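Local structure of mandelate racemase / muconate lactonizing enzyme (Burkholderia pseudomallei, 2POD) at residues N53-E58 against K68-Y73; E205-R208 against K214-V217. The protein is of unknown function but belongs to the enolase superfamily, binds a sodium ion in its barrel domain and may act as a lyase. One frame throughout, in Å; residues are numbered along the deposited sequence.

Contact 1: residues N53-E58 against K68-Y73; sequences NRLIGE and KRLSGY
R69 turns the end of its guanidinium onto the carbonyl oxygen of R54, close to the C-terminal end of helix 40-55. Both terminal nitrogens grip that one atom: NH1 reaches R54 O at 2.8 Å and NH2 reaches R54 O at 2.9 Å. The oxygen lies in the guanidinium plane. NH2 meets a lone pair in the carbonyl plane, whereas NH1 comes in tilted from it. A turn about the CG-CD bond (chi3 77°) swings the R69 group toward this oxygen.

In return, R54 offers NH1 to R69 O at 2.9 Å in a bent, weak bond. The two guanidinium planes stand 47° apart, and R54 NE comes within 3.8 Å of R69 NH2. Over one face of R69 lies the E58 carboxylate, stacked with planes 26° apart. Its OE2 sits 3.5 Å from R69 NH2 as a purely electrostatic partner, while OE1 pairs with R65. E58 closes a type II turn begun at L55, with E58 N bonded to L55 O.

Beside the polar cluster, L70 CD2 packs on R54 CB at 3.8 Å and L70 CD1 faces L55 CD1; L89 of helix 81-101 touches both leucines. Here the region where helix 40-55 runs into a turn is joined to R69 and L70 near the end of helix 63-69. The carbonyl and the E58 carboxylate probably offset the closeness of two positive charges.

Contact 2: residues E205-R208 against K214-V217; sequences EKIR and KMDV
D216, set between M215 and V217 where strand 216-220 begins, has its OD2 held by two partners: R118 NH2 in a salt bridge and Y191 OH of the third subunit in a hydrogen bond. The CB of D216 points away from helix 202-210, while the CB atoms of M215 and V217, the two residues that meet I207, point toward it, the alternation of extended chain entering the strand.

Between helix and strand the contact is wholly apolar. I207 and V217 reach toward each other tip to tip, CD1 of I207 lying 3.6 Å from CG2 of V217. The isoleucine and selenomethionine M215 instead cross at about a right angle, so that I207 CD1 rests 3.8 Å from M215 CG. A turn about CB-CG (chi2 76°) swings the selenium off the line of approach, leaving CB and CG to meet I207 CD1.

This is the helix-to-strand half of a beta-alpha-beta crossover in the barrel domain: strand 174-177 lies parallel to strand 216-220, and helix 202-210 packs through I207 against the outward-facing side chains at the start of the latter. M175 and I177 of strand 174-177 touch M215 and V217 respectively, and A160 of helix 160-170 touches I207.

In I207 both torsions lie off staggered values, chi1 104° for CG1 and chi2 112° for CD1, so the placing of CD1 deserves some caution.

In the fold
Contact 1 belongs to the N-terminal domain and contact 2 to the barrel. They lie on opposite sides of the chain's centre, about 47 Å apart between centres and about 34 Å between nearest atoms, and each relates to a metal site differently. Strand 216-220, which 214-217 leads into, ends at E220, which with E246 and E272 binds the sodium ion; the side chain of V217 is about 14 Å from a bound sodium ion. From contact 1, the end of 68-73 reaches across to the second subunit, where Y73 OH bonds to E272, one of that subunit's metal ligands. Contact 2 instead meets the third subunit, where K194 NZ of that subunit bonds to M215 O.

Contact 1: residues N53-E58 against K68-Y73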
ATOM      1  N   ASN B  53      29.125  35.512   6.622  1.00 51.36           N
ATOM      2  CA  ASN B  53      28.341  36.710   6.906  1.00 57.98           C
ATOM      3  C   ASN B  53      27.077  36.451   7.728  1.00 58.56           C
ATOM      4  O   ASN B  53      26.562  37.354   8.397  1.00 60.82           O
ATOM      5  CB  ASN B  53      27.995  37.444   5.607  1.00 59.81           C
ATOM      6  CG  ASN B  53      29.230  37.886   4.839  1.00 71.36           C
ATOM      7  OD1 ASN B  53      30.156  38.479   5.405  1.00 66.65           O
ATOM      8  ND2 ASN B  53      29.254  37.591   3.541  1.00 81.17           N
ATOM      9  N   ARG B  54      26.589  35.214   7.682  1.00 54.37           N
ATOM     10  CA  ARG B  54      25.433  34.812   8.476  1.00 52.34           C
ATOM     11  C   ARG B  54      25.830  34.529   9.918  1.00 50.70           C
ATOM     12  O   ARG B  54      24.980  34.463  10.803  1.00 52.47           O
ATOM     13  CB  ARG B  54      24.755  33.588   7.855  1.00 54.06           C
ATOM     14  CG  ARG B  54      24.139  33.846   6.490  1.00 55.99           C
ATOM     15  CD  ARG B  54      22.744  33.270   6.409  1.00 70.80           C
ATOM     16  NE  ARG B  54      21.728  34.217   6.863  1.00 77.53           N
ATOM     17  CZ  ARG B  54      20.436  33.932   7.000  1.00 78.45           C
ATOM     18  NH1 ARG B  54      19.981  32.716   6.718  1.00 71.00           N
ATOM     19  NH2 ARG B  54      19.595  34.867   7.424  1.00 79.71           N
ATOM     20  N   LEU B  55      27.130  34.380  10.145  1.00 50.05           N
ATOM     21  CA  LEU B  55      27.652  33.833  11.384  1.00 49.35           C
ATOM     22  C   LEU B  55      28.468  34.871  12.160  1.00 54.42           C
ATOM     23  O   LEU B  55      28.469  34.870  13.389  1.00 54.55           O
ATOM     24  CB  LEU B  55      28.502  32.602  11.073  1.00 45.23           C
ATOM     25  CG  LEU B  55      28.315  31.328  11.902  1.00 41.65           C
ATOM     26  CD1 LEU B  55      26.860  30.882  12.027  1.00 41.33           C
ATOM     27  CD2 LEU B  55      29.137  30.228  11.297  1.00 32.40           C
ATOM     28  N   ILE B  56      29.151  35.754  11.433  1.00 55.70           N
ATOM     29  CA  ILE B  56      29.968  36.809  12.029  1.00 53.32           C
ATOM     30  C   ILE B  56      29.107  37.847  12.751  1.00 53.52           C
ATOM     31  O   ILE B  56      28.191  38.431  12.167  1.00 55.04           O
ATOM     32  CB  ILE B  56      30.953  37.431  10.986  1.00 53.51           C
ATOM     33  CG1 ILE B  56      32.222  36.569  10.914  1.00 58.24           C
ATOM     34  CG2 ILE B  56      31.335  38.882  11.340  1.00 57.74           C
ATOM     35  CD1 ILE B  56      32.892  36.524   9.558  1.00 58.04           C
ATOM     36  N   GLY B  57      29.391  38.034  14.039  1.00 52.58           N
ATOM     37  CA  GLY B  57      28.596  38.913  14.891  1.00 53.17           C
ATOM     38  C   GLY B  57      27.584  38.197  15.773  1.00 55.37           C
ATOM     39  O   GLY B  57      27.001  38.810  16.671  1.00 59.57           O
ATOM     40  N   GLU B  58      27.380  36.900  15.524  1.00 56.36           N
ATOM     41  CA  GLU B  58      26.337  36.119  16.202  1.00 53.16           C
ATOM     42  C   GLU B  58      26.866  35.408  17.445  1.00 50.88           C
ATOM     43  O   GLU B  58      28.063  35.161  17.563  1.00 53.25           O
ATOM     44  CB  GLU B  58      25.726  35.094  15.244  1.00 54.99           C
ATOM     45  CG  GLU B  58      24.995  35.695  14.046  1.00 53.16           C
ATOM     46  CD  GLU B  58      23.516  35.931  14.312  1.00 60.61           C
ATOM     47  OE1 GLU B  58      22.974  35.347  15.279  1.00 60.30           O
ATOM     48  OE2 GLU B  58      22.891  36.698  13.548  1.00 59.76           O
ATOM     49  N   LYS B  68      19.885  25.834  11.207  1.00 39.32           N
ATOM     50  CA  LYS B  68      18.690  26.170  10.446  1.00 40.97           C
ATOM     51  C   LYS B  68      18.884  27.392   9.539  1.00 42.23           C
ATOM     52  O   LYS B  68      18.449  27.385   8.388  1.00 50.01           O
ATOM     53  CB  LYS B  68      17.487  26.333  11.389  1.00 35.95           C
ATOM     54  CG  LYS B  68      16.188  26.807  10.728  1.00 41.61           C
ATOM     55  CD  LYS B  68      15.588  25.771   9.792  1.00 51.38           C
ATOM     56  CE  LYS B  68      14.292  26.271   9.152  1.00 57.09           C
ATOM     57  NZ  LYS B  68      13.156  26.323  10.117  1.00 61.46           N
ATOM     58  N   ARG B  69      19.555  28.422  10.052  1.00 47.49           N
ATOM     59  CA  ARG B  69      19.890  29.623   9.278  1.00 42.20           C
ATOM     60  C   ARG B  69      20.834  29.365   8.095  1.00 42.56           C
ATOM     61  O   ARG B  69      20.677  29.958   7.022  1.00 41.02           O
ATOM     62  CB  ARG B  69      20.450  30.703  10.200  1.00 40.21           C
ATOM     63  CG  ARG B  69      19.372  31.495  10.946  1.00 43.66           C
ATOM     64  CD  ARG B  69      19.978  32.467  11.952  1.00 39.16           C
ATOM     65  NE  ARG B  69      20.507  33.658  11.294  1.00 48.89           N
ATOM     66  CZ  ARG B  69      21.799  33.926  11.137  1.00 50.80           C
ATOM     67  NH1 ARG B  69      22.725  33.097  11.608  1.00 49.65           N
ATOM     68  NH2 ARG B  69      22.167  35.034  10.508  1.00 52.27           N
ATOM     69  N   LEU B  70      21.793  28.464   8.288  1.00 40.12           N
ATOM     70  CA  LEU B  70      22.780  28.143   7.254  1.00 44.70           C
ATOM     71  C   LEU B  70      22.279  27.132   6.222  1.00 49.33           C
ATOM     72  O   LEU B  70      22.963  26.867   5.230  1.00 49.38           O
ATOM     73  CB  LEU B  70      24.076  27.614   7.882  1.00 43.11           C
ATOM     74  CG  LEU B  70      25.006  28.566   8.638  1.00 44.48           C
ATOM     75  CD1 LEU B  70      26.289  27.838   8.997  1.00 39.12           C
ATOM     76  CD2 LEU B  70      25.317  29.816   7.835  1.00 43.22           C
ATOM     77  N   SER B  71      21.102  26.557   6.473  1.00 51.15           N
ATOM     78  CA  SER B  71      20.408  25.741   5.483  1.00 52.39           C
ATOM     79  C   SER B  71      19.859  26.635   4.383  1.00 51.92           C
ATOM     80  O   SER B  71      18.804  27.249   4.535  1.00 56.29           O
ATOM     81  CB  SER B  71      19.277  24.951   6.139  1.00 51.46           C
ATOM     82  OG  SER B  71      19.272  23.618   5.670  1.00 58.31           O
ATOM     83  N   GLY B  72      20.602  26.727   3.284  1.00 54.39           N
ATOM     84  CA  GLY B  72      20.327  27.717   2.245  1.00 50.68           C
ATOM     85  C   GLY B  72      19.377  27.179   1.203  1.00 50.46           C
ATOM     86  O   GLY B  72      18.862  26.063   1.336  1.00 53.87           O
ATOM     87  N   TYR B  73      19.161  27.966   0.153  1.00 49.56           N
ATOM     88  CA  TYR B  73      18.088  27.723  -0.807  1.00 48.87           C
ATOM     89  C   TYR B  73      18.281  26.466  -1.662  1.00 41.58           C
ATOM     90  O   TYR B  73      17.311  25.845  -2.069  1.00 41.46           O
ATOM     91  CB  TYR B  73      17.879  28.957  -1.697  1.00 53.33           C
ATOM     92  CG  TYR B  73      16.612  28.912  -2.526  1.00 54.56           C
ATOM     93  CD1 TYR B  73      15.363  28.767  -1.921  1.00 57.60           C
ATOM     94  CD2 TYR B  73      16.662  29.002  -3.917  1.00 51.43           C
ATOM     95  CE1 TYR B  73      14.197  28.718  -2.677  1.00 63.82           C
ATOM     96  CE2 TYR B  73      15.499  28.952  -4.685  1.00 56.06           C
ATOM     97  CZ  TYR B  73      14.271  28.808  -4.057  1.00 57.38           C
ATOM     98  OH  TYR B  73      13.116  28.761  -4.796  1.00 62.01           O
TER

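Contact 2: residues E205-R208 against K214-V217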
ATOM      1  N   GLU B 205      37.485 -15.738   1.556  1.00 63.64           N
ATOM      2  CA  GLU B 205      37.838 -17.122   1.891  1.00 70.57           C
ATOM      3  C   GLU B 205      39.136 -17.216   2.690  1.00 70.95           C
ATOM      4  O   GLU B 205      39.239 -18.033   3.608  1.00 72.23           O
ATOM      5  CB  GLU B 205      37.920 -17.991   0.633  1.00 72.34           C
ATOM      6  CG  GLU B 205      37.935 -19.494   0.915  1.00 83.33           C
ATOM      7  CD  GLU B 205      37.130 -20.302  -0.088  1.00 95.82           C
ATOM      8  OE1 GLU B 205      36.831 -21.481   0.207  1.00 97.27           O
ATOM      9  OE2 GLU B 205      36.798 -19.766  -1.169  1.00 99.43           O
ATOM     10  N   LYS B 206      40.109 -16.373   2.335  1.00 70.57           N
ATOM     11  CA  LYS B 206      41.390 -16.284   3.037  1.00 71.13           C
ATOM     12  C   LYS B 206      41.228 -16.004   4.528  1.00 72.21           C
ATOM     13  O   LYS B 206      41.817 -16.699   5.358  1.00 73.77           O
ATOM     14  CB  LYS B 206      42.290 -15.225   2.392  1.00 70.63           C
ATOM     15  CG  LYS B 206      43.169 -15.769   1.273  1.00 76.22           C
ATOM     16  CD  LYS B 206      43.909 -14.659   0.536  1.00 79.41           C
ATOM     17  CE  LYS B 206      45.135 -15.197  -0.197  1.00 81.25           C
ATOM     18  NZ  LYS B 206      44.795 -15.892  -1.473  1.00 74.68           N
ATOM     19  N   ILE B 207      40.412 -15.006   4.864  1.00 71.81           N
ATOM     20  CA  ILE B 207      40.176 -14.657   6.264  1.00 71.00           C
ATOM     21  C   ILE B 207      39.219 -15.616   6.986  1.00 69.84           C
ATOM     22  O   ILE B 207      39.273 -15.744   8.212  1.00 69.34           O
ATOM     23  CB  ILE B 207      39.833 -13.140   6.485  1.00 71.53           C
ATOM     24  CG1 ILE B 207      38.349 -12.897   6.744  1.00 67.00           C
ATOM     25  CG2 ILE B 207      40.321 -12.278   5.354  1.00 69.18           C
ATOM     26  CD1 ILE B 207      38.095 -12.432   8.142  1.00 66.28           C
ATOM     27  N   ARG B 208      38.368 -16.296   6.220  1.00 68.75           N
ATOM     28  CA  ARG B 208      37.548 -17.389   6.739  1.00 72.24           C
ATOM     29  C   ARG B 208      38.414 -18.542   7.260  1.00 72.92           C
ATOM     30  O   ARG B 208      38.131 -19.109   8.316  1.00 74.31           O
ATOM     31  CB  ARG B 208      36.573 -17.887   5.667  1.00 71.11           C
ATOM     32  CG  ARG B 208      35.153 -18.147   6.166  1.00 77.68           C
ATOM     33  CD  ARG B 208      34.746 -19.613   6.040  1.00 79.78           C
ATOM     34  NE  ARG B 208      34.809 -20.105   4.659  1.00 82.70           N
ATOM     35  CZ  ARG B 208      33.786 -20.122   3.806  1.00 80.76           C
ATOM     36  NH1 ARG B 208      32.590 -19.673   4.167  1.00 74.04           N
ATOM     37  NH2 ARG B 208      33.960 -20.594   2.578  1.00 75.47           N
ATOM     38  N   LYS B 214      36.081 -15.222  14.562  1.00 64.44           N
ATOM     39  CA  LYS B 214      36.585 -14.216  15.494  1.00 63.96           C
ATOM     40  C   LYS B 214      36.512 -12.802  14.927  1.00 59.08           C
ATOM     41  O   LYS B 214      36.559 -11.827  15.673  1.00 61.08           O
ATOM     42  CB  LYS B 214      38.019 -14.551  15.925  1.00 65.16           C
ATOM     43  CG  LYS B 214      38.108 -15.467  17.143  1.00 70.52           C
ATOM     44  CD  LYS B 214      39.555 -15.816  17.481  1.00 77.63           C
ATOM     45  CE  LYS B 214      39.896 -17.254  17.096  1.00 83.45           C
ATOM     46  NZ  LYS B 214      40.099 -17.422  15.626  1.00 81.07           N
HETATM   47  N   MSE B 215      36.387 -12.709  13.607  1.00 58.16           N
HETATM   48  CA  MSE B 215      36.332 -11.436  12.897  1.00 58.70           C
HETATM   49  C   MSE B 215      34.948 -11.211  12.284  1.00 57.39           C
HETATM   50  O   MSE B 215      34.356 -12.118  11.696  1.00 58.27           O
HETATM   51  CB  MSE B 215      37.382 -11.430  11.790  1.00 58.52           C
HETATM   52  CG  MSE B 215      37.629 -10.087  11.131  1.00 66.99           C
HETATM   53 SE   MSE B 215      38.701  -8.887  12.226  1.00 93.66          SE
HETATM   54  CE  MSE B 215      40.221 -10.054  12.617  1.00 67.77           C
ATOM     55  N   ASP B 216      34.437  -9.994  12.415  1.00 55.64           N
ATOM     56  CA  ASP B 216      33.377  -9.537  11.530  1.00 54.68           C
ATOM     57  C   ASP B 216      33.981  -8.844  10.306  1.00 54.09           C
ATOM     58  O   ASP B 216      34.943  -8.072  10.424  1.00 47.80           O
ATOM     59  CB  ASP B 216      32.408  -8.613  12.272  1.00 57.79           C
ATOM     60  CG  ASP B 216      31.806  -9.255  13.511  1.00 55.81           C
ATOM     61  OD1 ASP B 216      31.370 -10.427  13.439  1.00 59.61           O
ATOM     62  OD2 ASP B 216      31.766  -8.571  14.556  1.00 48.45           O
ATOM     63  N   VAL B 217      33.425  -9.137   9.131  1.00 51.84           N
ATOM     64  CA  VAL B 217      33.854  -8.488   7.888  1.00 53.41           C
ATOM     65  C   VAL B 217      32.699  -7.726   7.255  1.00 51.78           C
ATOM     66  O   VAL B 217      31.663  -8.304   6.918  1.00 53.34           O
ATOM     67  CB  VAL B 217      34.416  -9.479   6.839  1.00 53.76           C
ATOM     68  CG1 VAL B 217      35.401  -8.771   5.923  1.00 54.91           C
ATOM     69  CG2 VAL B 217      35.069 -10.664   7.501  1.00 52.97           C
TER